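HTH-type transcriptional regulator KdgR (Escherichia coli, PDB 1YSP) represses transcription of the genes for uptake and breakdown of 2-keto-3-deoxygluconate and of the Entner-Doudoroff aldolase gene eda, binding the P2 promoter region of the latter. Local coordinates at residues E113-E116 with L122-I125. Sequence-based numbering, arbitrary orientation.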
ATOM      1  N   GLU A 113      -0.081  -6.552   1.187  1.00 22.63           N
ATOM      2  CA  GLU A 113      -1.165  -6.613   2.159  1.00 23.85           C
ATOM      3  C   GLU A 113      -0.667  -6.307   3.537  1.00 24.88           C
ATOM      4  O   GLU A 113       0.554  -6.431   3.826  1.00 24.84           O
ATOM      5  CB  GLU A 113      -1.792  -8.008   2.205  1.00 24.28           C
ATOM      6  CG  GLU A 113      -2.700  -8.437   1.092  1.00 27.99           C
ATOM      7  CD  GLU A 113      -3.267  -9.861   1.381  1.00 28.80           C
ATOM      8  OE1 GLU A 113      -2.688 -10.883   0.901  1.00 33.94           O
ATOM      9  OE2 GLU A 113      -4.283  -9.950   2.101  1.00 32.35           O
ATOM     10  N   ASP A 114      -1.599  -5.919   4.405  1.00 24.40           N
ATOM     11  CA  ASP A 114      -1.398  -5.841   5.831  1.00 24.08           C
ATOM     12  C   ASP A 114      -2.508  -6.718   6.374  1.00 25.00           C
ATOM     13  O   ASP A 114      -3.654  -6.297   6.391  1.00 26.06           O
ATOM     14  CB  ASP A 114      -1.580  -4.396   6.328  1.00 24.56           C
ATOM     15  CG  ASP A 114      -1.840  -4.308   7.853  1.00 27.78           C
ATOM     16  OD1 ASP A 114      -1.615  -5.291   8.615  1.00 28.51           O
ATOM     17  OD2 ASP A 114      -2.268  -3.259   8.313  1.00 28.23           O
ATOM     18  N   ASN A 115      -2.172  -7.941   6.754  1.00 24.73           N
ATOM     19  CA  ASN A 115      -3.134  -8.883   7.294  1.00 24.23           C
ATOM     20  C   ASN A 115      -3.018  -8.927   8.826  1.00 25.06           C
ATOM     21  O   ASN A 115      -2.280  -9.748   9.400  1.00 24.76           O
ATOM     22  CB  ASN A 115      -2.934 -10.243   6.641  1.00 25.52           C
ATOM     23  CG  ASN A 115      -3.960 -11.274   7.085  1.00 29.03           C
ATOM     24  OD1 ASN A 115      -4.947 -10.925   7.724  1.00 31.47           O
ATOM     25  ND2 ASN A 115      -3.706 -12.543   6.779  1.00 35.78           N
ATOM     26  N   GLU A 116      -3.703  -7.996   9.467  1.00 25.02           N
ATOM     27  CA  GLU A 116      -3.613  -7.782  10.928  1.00 26.93           C
ATOM     28  C   GLU A 116      -2.170  -7.742  11.447  1.00 27.71           C
ATOM     29  O   GLU A 116      -1.827  -8.355  12.484  1.00 26.15           O
ATOM     30  CB  GLU A 116      -4.424  -8.866  11.675  1.00 27.42           C
ATOM     31  CG  GLU A 116      -5.885  -8.914  11.263  1.00 29.46           C
ATOM     32  CD  GLU A 116      -6.641 -10.044  12.026  1.00 31.30           C
ATOM     33  OE1 GLU A 116      -6.584 -11.217  11.597  1.00 34.29           O
ATOM     34  OE2 GLU A 116      -7.274  -9.702  13.027  1.00 35.52           O
ATOM     35  N   LEU A 122      -7.781  -5.434  11.682  1.00 33.85           N
ATOM     36  CA  LEU A 122      -7.623  -4.511  10.532  1.00 32.67           C
ATOM     37  C   LEU A 122      -6.851  -5.174   9.368  1.00 30.95           C
ATOM     38  O   LEU A 122      -5.756  -5.708   9.573  1.00 29.22           O
ATOM     39  CB  LEU A 122      -6.944  -3.195  10.976  1.00 32.66           C
ATOM     40  CG  LEU A 122      -6.445  -2.180   9.929  1.00 34.56           C
ATOM     41  CD1 LEU A 122      -7.635  -1.326   9.460  1.00 36.66           C
ATOM     42  CD2 LEU A 122      -5.321  -1.261  10.471  1.00 34.81           C
ATOM     43  N   ARG A 123      -7.424  -5.158   8.162  1.00 28.96           N
ATOM     44  CA  ARG A 123      -6.706  -5.680   7.013  1.00 28.88           C
ATOM     45  C   ARG A 123      -6.722  -4.642   5.896  1.00 28.43           C
ATOM     46  O   ARG A 123      -7.711  -3.923   5.744  1.00 26.92           O
ATOM     47  CB  ARG A 123      -7.269  -7.005   6.539  1.00 29.38           C
ATOM     48  CG  ARG A 123      -6.345  -7.630   5.520  1.00 34.71           C
ATOM     49  CD  ARG A 123      -6.926  -8.714   4.658  1.00 41.81           C
ATOM     50  NE  ARG A 123      -7.092  -9.996   5.295  1.00 42.32           N
ATOM     51  CZ  ARG A 123      -6.681 -11.159   4.787  1.00 44.62           C
ATOM     52  NH1 ARG A 123      -5.995 -11.221   3.646  1.00 44.28           N
ATOM     53  NH2 ARG A 123      -6.954 -12.278   5.437  1.00 44.11           N
ATOM     54  N   CYS A 124      -5.620  -4.558   5.156  1.00 27.34           N
ATOM     55  CA  CYS A 124      -5.492  -3.605   4.040  1.00 27.48           C
ATOM     56  C   CYS A 124      -4.864  -4.308   2.855  1.00 23.72           C
ATOM     57  O   CYS A 124      -4.105  -5.299   3.015  1.00 23.43           O
ATOM     58  CB  CYS A 124      -4.659  -2.378   4.470  1.00 27.45           C
ATOM     59  SG  CYS A 124      -5.536  -1.310   5.657  1.00 39.59           S
ATOM     60  N   ILE A 125      -5.229  -3.866   1.648  1.00 20.54           N
ATOM     61  CA  ILE A 125      -4.664  -4.405   0.432  1.00 21.22           C
ATOM     62  C   ILE A 125      -4.199  -3.173  -0.390  1.00 20.95           C
ATOM     63  O   ILE A 125      -4.920  -2.168  -0.390  1.00 20.13           O
ATOM     64  CB  ILE A 125      -5.670  -5.193  -0.455  1.00 20.93           C
ATOM     65  CG1 ILE A 125      -6.393  -6.326   0.337  1.00 25.66           C
ATOM     66  CG2 ILE A 125      -4.980  -5.658  -1.768  1.00 24.75           C
ATOM     67  CD1 ILE A 125      -7.670  -6.795  -0.373  1.00 25.24           C
TER
HETATM   68  O   HOH W   1      -3.411  -4.230  10.591  1.00 28.91           O
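Arg123 reaches across an antiparallel beta hairpin to Glu113 and Asn115, on the edge strand of the sheet in the GAF-like C-terminal domain of this IclR-family repressor. Its NH1 forms a diagonal salt bridge with Glu113 OE2 at 2.6 Å, the carboxylate lying at the guanidinium edge and the hydrogen bond weak because it is bent to 130°. Asn115 OD1 lies 3.0 Å above one guanidinium face, offset toward its rim, the amide plane turned 31° from it; the partly negative oxygen is probably favourable near the cation. The long arginine chain bends about its CG-CD bond (chi3 -76°), which swings the guanidinium over toward the neighbouring strand. A leucine in place of Arg123 would probably leave the Glu113 carboxylate without its cross-strand charge partner and the Asn115 amide without the flat group beneath it. Between the non-hydrogen-bonded pairs Glu113-Ile125 and Asn115-Arg123, Asp114 and Cys124 form the hydrogen-bonded pair, Asp114 N giving to Cys124 O and Cys124 N to Asp114 O. On the face of Arg123, Ile125 supplies the branched hydrocarbon that packs on helix 151-172. Asp114 suits the approach to the turn: its OD1 accepts from Glu117 N, while one water lies 2.7 Å from Asp114 OD2 and 3.0 Å from Leu122 O, linking the strands.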